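Local coordinates for putative type 11 methyltransferase (Sulfolobus solfataricus, PDB 3I9F), which probably acts as an S-adenosylmethionine-dependent methyltransferase and binds zinc ions in the crystal, at residues 138-144 with 155-160; 66-70 with 97-101. The contacts are given in a common frame with arbitrary orientation. Residue numbers count along the deposited sequence, not the author numbering.

Contact 1 (138-144 with 155-160); sequences SNFVVEK and LVLKRK
Backbone hydrogen bonds hold residues 138-144 antiparallel to 155-160. V141 and K158 form a hydrogen-bonded pair, V141 N to K158 O at 2.9 Å and K158 N to V141 O at 3.0 Å; K160 N reaches N139 O at 2.9 Å. At the other end E143 N gives a 2.9 Å bond to V156 O, which also accepts a weak one of 3.4 Å from K144 N, while V156 N returns to K144 O at 3.1 Å. E143 and K144 thus both face V156, a classic beta bulge, with E143 at phi/psi -102/-49 and the register shifted by one residue. Just before strand 140-144, S138 O accepts from NZ of the extended K160 side chain (chi1 m, then t throughout) at 2.6 Å. F140-R159 (CA-CA 4.3 Å) and V142-L157 (4.5 Å) are non-hydrogen-bonded pairs; the short segment axes come within 4.5 Å at 132°, a strongly twisted hairpin. V142 (chi1 t) shares a face with L157: V142 CG2 lies 4.2 Å from L157 CD1 and 4.3 Å from L155 CD2. On the opposite face V141 CG2 packs 3.9 Å from K158 CG. The side chains of F140 (chi1 m) and R159 diverge, and the F140 ring touches only the start of the arginine side chain, CE1 to R159 CG 3.9 Å; E143 forms a salt bridge with R107. The hairpin closes one edge of the mixed sheet: strand 152-159 pairs with 106-113, 140-146 is outermost, helix 130-136 covers V142 and L157, and F140 packs against V108 and helix 91-101.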
ATOM      1  N   SER B 138     -18.065  18.755   5.079  1.00 43.66           N
ATOM      2  CA  SER B 138     -18.365  20.095   5.602  1.00 45.33           C
ATOM      3  C   SER B 138     -17.171  21.051   5.762  1.00 46.01           C
ATOM      4  O   SER B 138     -17.391  22.229   6.065  1.00 46.40           O
ATOM      5  CB  SER B 138     -18.999  19.940   6.973  1.00 46.06           C
ATOM      6  OG  SER B 138     -18.062  19.268   7.818  1.00 47.73           O
ATOM      7  N   ASN B 139     -15.942  20.548   5.610  1.00 46.37           N
ATOM      8  CA  ASN B 139     -14.745  21.395   5.561  1.00 47.58           C
ATOM      9  C   ASN B 139     -14.336  21.652   4.105  1.00 47.41           C
ATOM     10  O   ASN B 139     -13.158  21.904   3.804  1.00 46.87           O
ATOM     11  CB  ASN B 139     -13.574  20.730   6.291  1.00 48.03           C
ATOM     12  CG  ASN B 139     -13.943  20.263   7.695  1.00 51.58           C
ATOM     13  OD1 ASN B 139     -14.154  19.039   7.948  1.00 57.68           O
ATOM     14  ND2 ASN B 139     -14.056  21.219   8.616  1.00 52.01           N
ATOM     15  N   PHE B 140     -15.305  21.535   3.194  1.00 47.04           N
ATOM     16  CA  PHE B 140     -15.026  21.651   1.767  1.00 46.59           C
ATOM     17  C   PHE B 140     -16.082  22.491   1.119  1.00 46.44           C
ATOM     18  O   PHE B 140     -17.199  22.582   1.604  1.00 46.26           O
ATOM     19  CB  PHE B 140     -15.014  20.277   1.095  1.00 46.61           C
ATOM     20  CG  PHE B 140     -13.951  19.355   1.613  1.00 45.71           C
ATOM     21  CD1 PHE B 140     -12.790  19.166   0.912  1.00 43.86           C
ATOM     22  CD2 PHE B 140     -14.132  18.666   2.805  1.00 44.10           C
ATOM     23  CE1 PHE B 140     -11.816  18.333   1.411  1.00 43.92           C
ATOM     24  CE2 PHE B 140     -13.163  17.851   3.305  1.00 42.13           C
ATOM     25  CZ  PHE B 140     -12.013  17.677   2.616  1.00 43.50           C
ATOM     26  N   VAL B 141     -15.732  23.078  -0.006  1.00 47.10           N
ATOM     27  CA  VAL B 141     -16.705  23.824  -0.815  1.00 47.95           C
ATOM     28  C   VAL B 141     -16.689  23.298  -2.225  1.00 47.60           C
ATOM     29  O   VAL B 141     -15.671  22.819  -2.695  1.00 46.79           O
ATOM     30  CB  VAL B 141     -16.475  25.412  -0.791  1.00 48.36           C
ATOM     31  CG1 VAL B 141     -17.273  26.030   0.378  1.00 48.53           C
ATOM     32  CG2 VAL B 141     -15.003  25.786  -0.676  1.00 47.66           C
ATOM     33  N   VAL B 142     -17.834  23.387  -2.889  1.00 48.24           N
ATOM     34  CA  VAL B 142     -17.905  23.066  -4.305  1.00 48.93           C
ATOM     35  C   VAL B 142     -17.191  24.124  -5.117  1.00 50.41           C
ATOM     36  O   VAL B 142     -17.453  25.313  -4.955  1.00 49.84           O
ATOM     37  CB  VAL B 142     -19.336  23.005  -4.844  1.00 48.81           C
ATOM     38  CG1 VAL B 142     -19.295  22.593  -6.338  1.00 47.89           C
ATOM     39  CG2 VAL B 142     -20.177  22.025  -4.029  1.00 47.46           C
ATOM     40  N   GLU B 143     -16.307  23.658  -5.993  1.00 51.86           N
ATOM     41  CA  GLU B 143     -15.557  24.487  -6.904  1.00 53.08           C
ATOM     42  C   GLU B 143     -16.181  24.408  -8.310  1.00 54.04           C
ATOM     43  O   GLU B 143     -16.401  25.440  -8.939  1.00 54.97           O
ATOM     44  CB  GLU B 143     -14.087  24.037  -6.905  1.00 53.43           C
ATOM     45  CG  GLU B 143     -13.344  24.291  -8.190  1.00 54.36           C
ATOM     46  CD  GLU B 143     -11.855  24.302  -8.016  1.00 56.10           C
ATOM     47  OE1 GLU B 143     -11.240  23.220  -8.015  1.00 56.22           O
ATOM     48  OE2 GLU B 143     -11.293  25.413  -7.908  1.00 59.45           O
ATOM     49  N   LYS B 144     -16.438  23.193  -8.805  1.00 54.45           N
ATOM     50  CA  LYS B 144     -17.161  23.001 -10.055  1.00 54.90           C
ATOM     51  C   LYS B 144     -18.320  22.008  -9.896  1.00 54.31           C
ATOM     52  O   LYS B 144     -18.327  21.181  -8.981  1.00 53.52           O
ATOM     53  CB  LYS B 144     -16.231  22.460 -11.126  1.00 55.52           C
ATOM     54  CG  LYS B 144     -15.122  23.392 -11.557  1.00 59.64           C
ATOM     55  CD  LYS B 144     -13.928  22.605 -12.221  1.00 63.91           C
ATOM     56  CE  LYS B 144     -12.875  23.539 -12.869  1.00 66.37           C
ATOM     57  NZ  LYS B 144     -12.647  24.823 -12.088  1.00 67.50           N
ATOM     58  N   LEU B 155     -19.456  16.581  -8.561  1.00 39.28           N
ATOM     59  CA  LEU B 155     -18.884  17.756  -7.910  1.00 39.05           C
ATOM     60  C   LEU B 155     -17.359  17.657  -7.882  1.00 39.57           C
ATOM     61  O   LEU B 155     -16.784  16.550  -7.886  1.00 40.26           O
ATOM     62  CB  LEU B 155     -19.395  17.893  -6.489  1.00 38.66           C
ATOM     63  CG  LEU B 155     -20.896  17.734  -6.217  1.00 38.71           C
ATOM     64  CD1 LEU B 155     -21.080  17.466  -4.721  1.00 35.25           C
ATOM     65  CD2 LEU B 155     -21.722  18.973  -6.677  1.00 37.91           C
ATOM     66  N   VAL B 156     -16.711  18.815  -7.914  1.00 39.40           N
ATOM     67  CA  VAL B 156     -15.316  18.906  -7.636  1.00 39.39           C
ATOM     68  C   VAL B 156     -15.295  19.795  -6.431  1.00 40.21           C
ATOM     69  O   VAL B 156     -15.960  20.816  -6.415  1.00 41.68           O
ATOM     70  CB  VAL B 156     -14.525  19.528  -8.788  1.00 39.90           C
ATOM     71  CG1 VAL B 156     -12.992  19.620  -8.426  1.00 37.65           C
ATOM     72  CG2 VAL B 156     -14.782  18.749 -10.108  1.00 38.78           C
ATOM     73  N   LEU B 157     -14.544  19.396  -5.420  1.00 40.26           N
ATOM     74  CA  LEU B 157     -14.593  19.989  -4.123  1.00 40.38           C
ATOM     75  C   LEU B 157     -13.172  20.372  -3.737  1.00 41.22           C
ATOM     76  O   LEU B 157     -12.266  19.621  -4.023  1.00 40.53           O
ATOM     77  CB  LEU B 157     -15.079  18.933  -3.144  1.00 40.30           C
ATOM     78  CG  LEU B 157     -16.495  18.833  -2.647  1.00 40.54           C
ATOM     79  CD1 LEU B 157     -17.452  18.861  -3.778  1.00 41.31           C
ATOM     80  CD2 LEU B 157     -16.639  17.557  -1.835  1.00 39.61           C
ATOM     81  N   LYS B 158     -12.993  21.511  -3.070  1.00 42.82           N
ATOM     82  CA  LYS B 158     -11.714  21.916  -2.510  1.00 44.66           C
ATOM     83  C   LYS B 158     -11.900  22.229  -1.054  1.00 45.23           C
ATOM     84  O   LYS B 158     -12.987  22.487  -0.624  1.00 43.45           O
ATOM     85  CB  LYS B 158     -11.201  23.188  -3.201  1.00 46.08           C
ATOM     86  CG  LYS B 158     -12.149  24.423  -3.033  1.00 48.63           C
ATOM     87  CD  LYS B 158     -11.726  25.642  -3.842  1.00 52.83           C
ATOM     88  CE  LYS B 158     -11.169  26.769  -2.982  1.00 56.82           C
ATOM     89  NZ  LYS B 158     -11.307  28.084  -3.669  1.00 58.12           N
ATOM     90  N   ARG B 159     -10.811  22.263  -0.311  1.00 47.64           N
ATOM     91  CA  ARG B 159     -10.887  22.578   1.103  1.00 50.18           C
ATOM     92  C   ARG B 159     -11.346  23.998   1.376  1.00 52.46           C
ATOM     93  O   ARG B 159     -10.891  24.917   0.712  1.00 53.13           O
ATOM     94  CB  ARG B 159      -9.512  22.439   1.730  1.00 50.33           C
ATOM     95  CG  ARG B 159      -8.976  21.028   1.815  1.00 50.48           C
ATOM     96  CD  ARG B 159      -7.665  21.096   2.533  1.00 49.12           C
ATOM     97  NE  ARG B 159      -6.932  19.835   2.646  1.00 49.17           N
ATOM     98  CZ  ARG B 159      -7.092  18.926   3.616  1.00 44.03           C
ATOM     99  NH1 ARG B 159      -8.025  19.064   4.525  1.00 41.69           N
ATOM    100  NH2 ARG B 159      -6.309  17.850   3.654  1.00 43.40           N
ATOM    101  N   LYS B 160     -12.208  24.199   2.367  1.00 54.93           N
ATOM    102  CA  LYS B 160     -12.478  25.566   2.843  1.00 57.03           C
ATOM    103  C   LYS B 160     -11.176  26.268   3.251  1.00 59.57           C
ATOM    104  O   LYS B 160     -10.349  25.661   3.930  1.00 61.45           O
ATOM    105  CB  LYS B 160     -13.427  25.561   4.046  1.00 56.62           C
ATOM    106  CG  LYS B 160     -14.890  25.510   3.683  1.00 56.25           C
ATOM    107  CD  LYS B 160     -15.792  25.702   4.893  1.00 56.55           C
ATOM    108  CE  LYS B 160     -17.238  25.262   4.597  1.00 56.92           C
ATOM    109  NZ  LYS B 160     -17.954  24.799   5.835  1.00 57.84           N
TER

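Contact 2 (66-70 with 97-101); sequences SDPKE and EVKRI
Residues 66-70 form a turning loop after strand 63-65, facing the last turn of helix 91-101, where I101 N bonds to E97 O at 3.0 Å. D67 is extended (phi/psi -173/157); P68 (-85/5) and K69 (-47/-48) then bend the chain, and D67 OD2 accepts from K69 N at 2.9 Å, an Asx turn. The nearest CA pair is P68-E97, 6.8 Å. The P68 ring meets the E97 side chain, CG to CG 3.7 Å. E97 (chi1 and chi2 m) and R100 (chi1 t) are joined within the helix by a two-pronged salt bridge: R100 NH2 to E97 OE1 2.8 Å, R100 NE to E97 OE2 3.1 Å. This sets R100 NH2 3.0 Å from P68 O and 3.3 Å from K69 O, while R100 NH1 pairs with D73 and the I71 carbonyl. I101 CG2 approaches P68 O at 4.4 Å. The arrangement joins a helix to the loop between two parallel strands, 63-65 and 76-82, of the Rossmann-like methyltransferase fold.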
ATOM      1  N   SER B  66      -7.354  -2.279   1.429  1.00 32.76           N
ATOM      2  CA  SER B  66      -8.651  -2.513   2.085  1.00 33.30           C
ATOM      3  C   SER B  66      -9.176  -1.241   2.726  1.00 33.83           C
ATOM      4  O   SER B  66     -10.337  -1.149   3.027  1.00 34.49           O
ATOM      5  CB  SER B  66      -8.542  -3.601   3.162  1.00 33.05           C
ATOM      6  OG  SER B  66      -7.826  -3.140   4.298  1.00 34.84           O
ATOM      7  N   ASP B  67      -8.323  -0.232   2.852  1.00 34.14           N
ATOM      8  CA  ASP B  67      -8.569   0.888   3.701  1.00 35.20           C
ATOM      9  C   ASP B  67      -7.437   1.926   3.456  1.00 34.63           C
ATOM     10  O   ASP B  67      -6.351   1.568   3.047  1.00 34.51           O
ATOM     11  CB  ASP B  67      -8.475   0.321   5.122  1.00 36.02           C
ATOM     12  CG  ASP B  67      -8.619   1.349   6.160  1.00 39.51           C
ATOM     13  OD1 ASP B  67      -9.785   1.674   6.502  1.00 47.77           O
ATOM     14  OD2 ASP B  67      -7.583   1.853   6.614  1.00 45.56           O
ATOM     15  N   PRO B  68      -7.660   3.200   3.756  1.00 33.80           N
ATOM     16  CA  PRO B  68      -6.641   4.183   3.459  1.00 33.71           C
ATOM     17  C   PRO B  68      -5.531   4.374   4.505  1.00 33.78           C
ATOM     18  O   PRO B  68      -4.655   5.211   4.324  1.00 34.08           O
ATOM     19  CB  PRO B  68      -7.447   5.459   3.293  1.00 33.63           C
ATOM     20  CG  PRO B  68      -8.531   5.294   4.273  1.00 35.08           C
ATOM     21  CD  PRO B  68      -8.916   3.831   4.136  1.00 34.14           C
ATOM     22  N   LYS B  69      -5.505   3.571   5.545  1.00 33.89           N
ATOM     23  CA  LYS B  69      -4.507   3.720   6.587  1.00 34.27           C
ATOM     24  C   LYS B  69      -3.043   3.895   6.078  1.00 34.60           C
ATOM     25  O   LYS B  69      -2.330   4.762   6.545  1.00 33.79           O
ATOM     26  CB  LYS B  69      -4.612   2.531   7.544  1.00 34.03           C
ATOM     27  CG  LYS B  69      -3.606   2.466   8.665  1.00 34.48           C
ATOM     28  CD  LYS B  69      -3.778   1.096   9.391  1.00 38.26           C
ATOM     29  CE  LYS B  69      -2.626   0.727  10.342  1.00 38.68           C
ATOM     30  NZ  LYS B  69      -2.230   1.858  11.222  1.00 37.82           N
ATOM     31  N   GLU B  70      -2.594   3.066   5.148  1.00 35.12           N
ATOM     32  CA  GLU B  70      -1.159   3.054   4.805  1.00 35.32           C
ATOM     33  C   GLU B  70      -0.759   4.129   3.791  1.00 35.21           C
ATOM     34  O   GLU B  70       0.408   4.261   3.455  1.00 36.34           O
ATOM     35  CB  GLU B  70      -0.747   1.675   4.336  1.00 34.99           C
ATOM     36  CG  GLU B  70      -0.914   0.564   5.399  1.00 36.32           C
ATOM     37  CD  GLU B  70      -0.053   0.755   6.683  1.00 36.94           C
ATOM     38  OE1 GLU B  70       0.938   1.517   6.638  1.00 37.96           O
ATOM     39  OE2 GLU B  70      -0.371   0.139   7.738  1.00 35.89           O
ATOM     40  N   GLU B  97     -10.085  10.410   7.158  1.00 31.12           N
ATOM     41  CA  GLU B  97      -8.960   9.920   6.375  1.00 31.12           C
ATOM     42  C   GLU B  97      -8.755  10.708   5.092  1.00 30.71           C
ATOM     43  O   GLU B  97      -7.625  10.916   4.649  1.00 29.48           O
ATOM     44  CB  GLU B  97      -9.174   8.469   6.021  1.00 31.25           C
ATOM     45  CG  GLU B  97      -8.952   7.487   7.192  1.00 34.86           C
ATOM     46  CD  GLU B  97      -7.563   7.515   7.735  1.00 36.42           C
ATOM     47  OE1 GLU B  97      -6.705   6.806   7.197  1.00 39.34           O
ATOM     48  OE2 GLU B  97      -7.317   8.254   8.719  1.00 43.00           O
ATOM     49  N   VAL B  98      -9.859  11.088   4.467  1.00 30.88           N
ATOM     50  CA  VAL B  98      -9.829  11.994   3.354  1.00 31.23           C
ATOM     51  C   VAL B  98      -9.059  13.258   3.781  1.00 32.19           C
ATOM     52  O   VAL B  98      -8.148  13.675   3.102  1.00 32.42           O
ATOM     53  CB  VAL B  98     -11.270  12.387   2.879  1.00 31.40           C
ATOM     54  CG1 VAL B  98     -11.220  13.733   2.157  1.00 30.27           C
ATOM     55  CG2 VAL B  98     -11.916  11.254   2.005  1.00 30.01           C
ATOM     56  N   LYS B  99      -9.377  13.832   4.933  1.00 32.48           N
ATOM     57  CA  LYS B  99      -8.690  15.044   5.334  1.00 33.19           C
ATOM     58  C   LYS B  99      -7.243  14.818   5.626  1.00 33.73           C
ATOM     59  O   LYS B  99      -6.443  15.719   5.420  1.00 35.17           O
ATOM     60  CB  LYS B  99      -9.370  15.745   6.510  1.00 33.19           C
ATOM     61  CG  LYS B  99     -10.714  16.294   6.122  1.00 35.56           C
ATOM     62  CD  LYS B  99     -11.405  17.095   7.218  1.00 40.08           C
ATOM     63  CE  LYS B  99     -11.637  16.345   8.521  1.00 45.40           C
ATOM     64  NZ  LYS B  99     -12.762  16.919   9.374  1.00 48.65           N
ATOM     65  N   ARG B 100      -6.867  13.639   6.110  1.00 33.99           N
ATOM     66  CA  ARG B 100      -5.471  13.424   6.501  1.00 33.25           C
ATOM     67  C   ARG B 100      -4.583  13.202   5.267  1.00 33.82           C
ATOM     68  O   ARG B 100      -3.458  13.699   5.247  1.00 34.33           O
ATOM     69  CB  ARG B 100      -5.354  12.281   7.502  1.00 32.74           C
ATOM     70  CG  ARG B 100      -3.993  11.648   7.709  1.00 31.83           C
ATOM     71  CD  ARG B 100      -4.055  10.306   8.541  1.00 31.44           C
ATOM     72  NE  ARG B 100      -4.461   9.136   7.760  1.00 27.84           N
ATOM     73  CZ  ARG B 100      -3.729   8.553   6.815  1.00 29.58           C
ATOM     74  NH1 ARG B 100      -2.517   8.995   6.519  1.00 31.46           N
ATOM     75  NH2 ARG B 100      -4.189   7.488   6.157  1.00 28.17           N
ATOM     76  N   ILE B 101      -5.080  12.485   4.257  1.00 33.37           N
ATOM     77  CA  ILE B 101      -4.241  12.085   3.145  1.00 33.42           C
ATOM     78  C   ILE B 101      -4.204  13.144   2.070  1.00 34.07           C
ATOM     79  O   ILE B 101      -3.234  13.254   1.386  1.00 33.96           O
ATOM     80  CB  ILE B 101      -4.624  10.711   2.525  1.00 33.38           C
ATOM     81  CG1 ILE B 101      -6.038  10.721   1.956  1.00 33.87           C
ATOM     82  CG2 ILE B 101      -4.457   9.583   3.544  1.00 32.37           C
ATOM     83  CD1 ILE B 101      -6.430   9.426   1.216  1.00 33.41           C
TER

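How the contacts relate
Contact 2 precedes contact 1 along the chain and their centres lie about 18 Å apart, yet helix 91-101 links them, supplying residues 97-101 and packing on the hairpin. E97 and R100 face the 66-70 loop, K99 and V98 the hairpin. K99 O is 2.8 Å from R159 NH2 and K99 NZ 2.9 Å from N139 OD1, both probable hydrogen bonds, and F140 CZ packs 4.0 Å from K99 CG and V98 CG1. A zinc ion held by D104 and by H166, H168 and H170 of the C-terminal tag, so no evidence of a natural site, lies about 6 Å from the R159 side chain. S66 OG is hydrogen-bonded to E70 OE2 of the second subunit, and reciprocally.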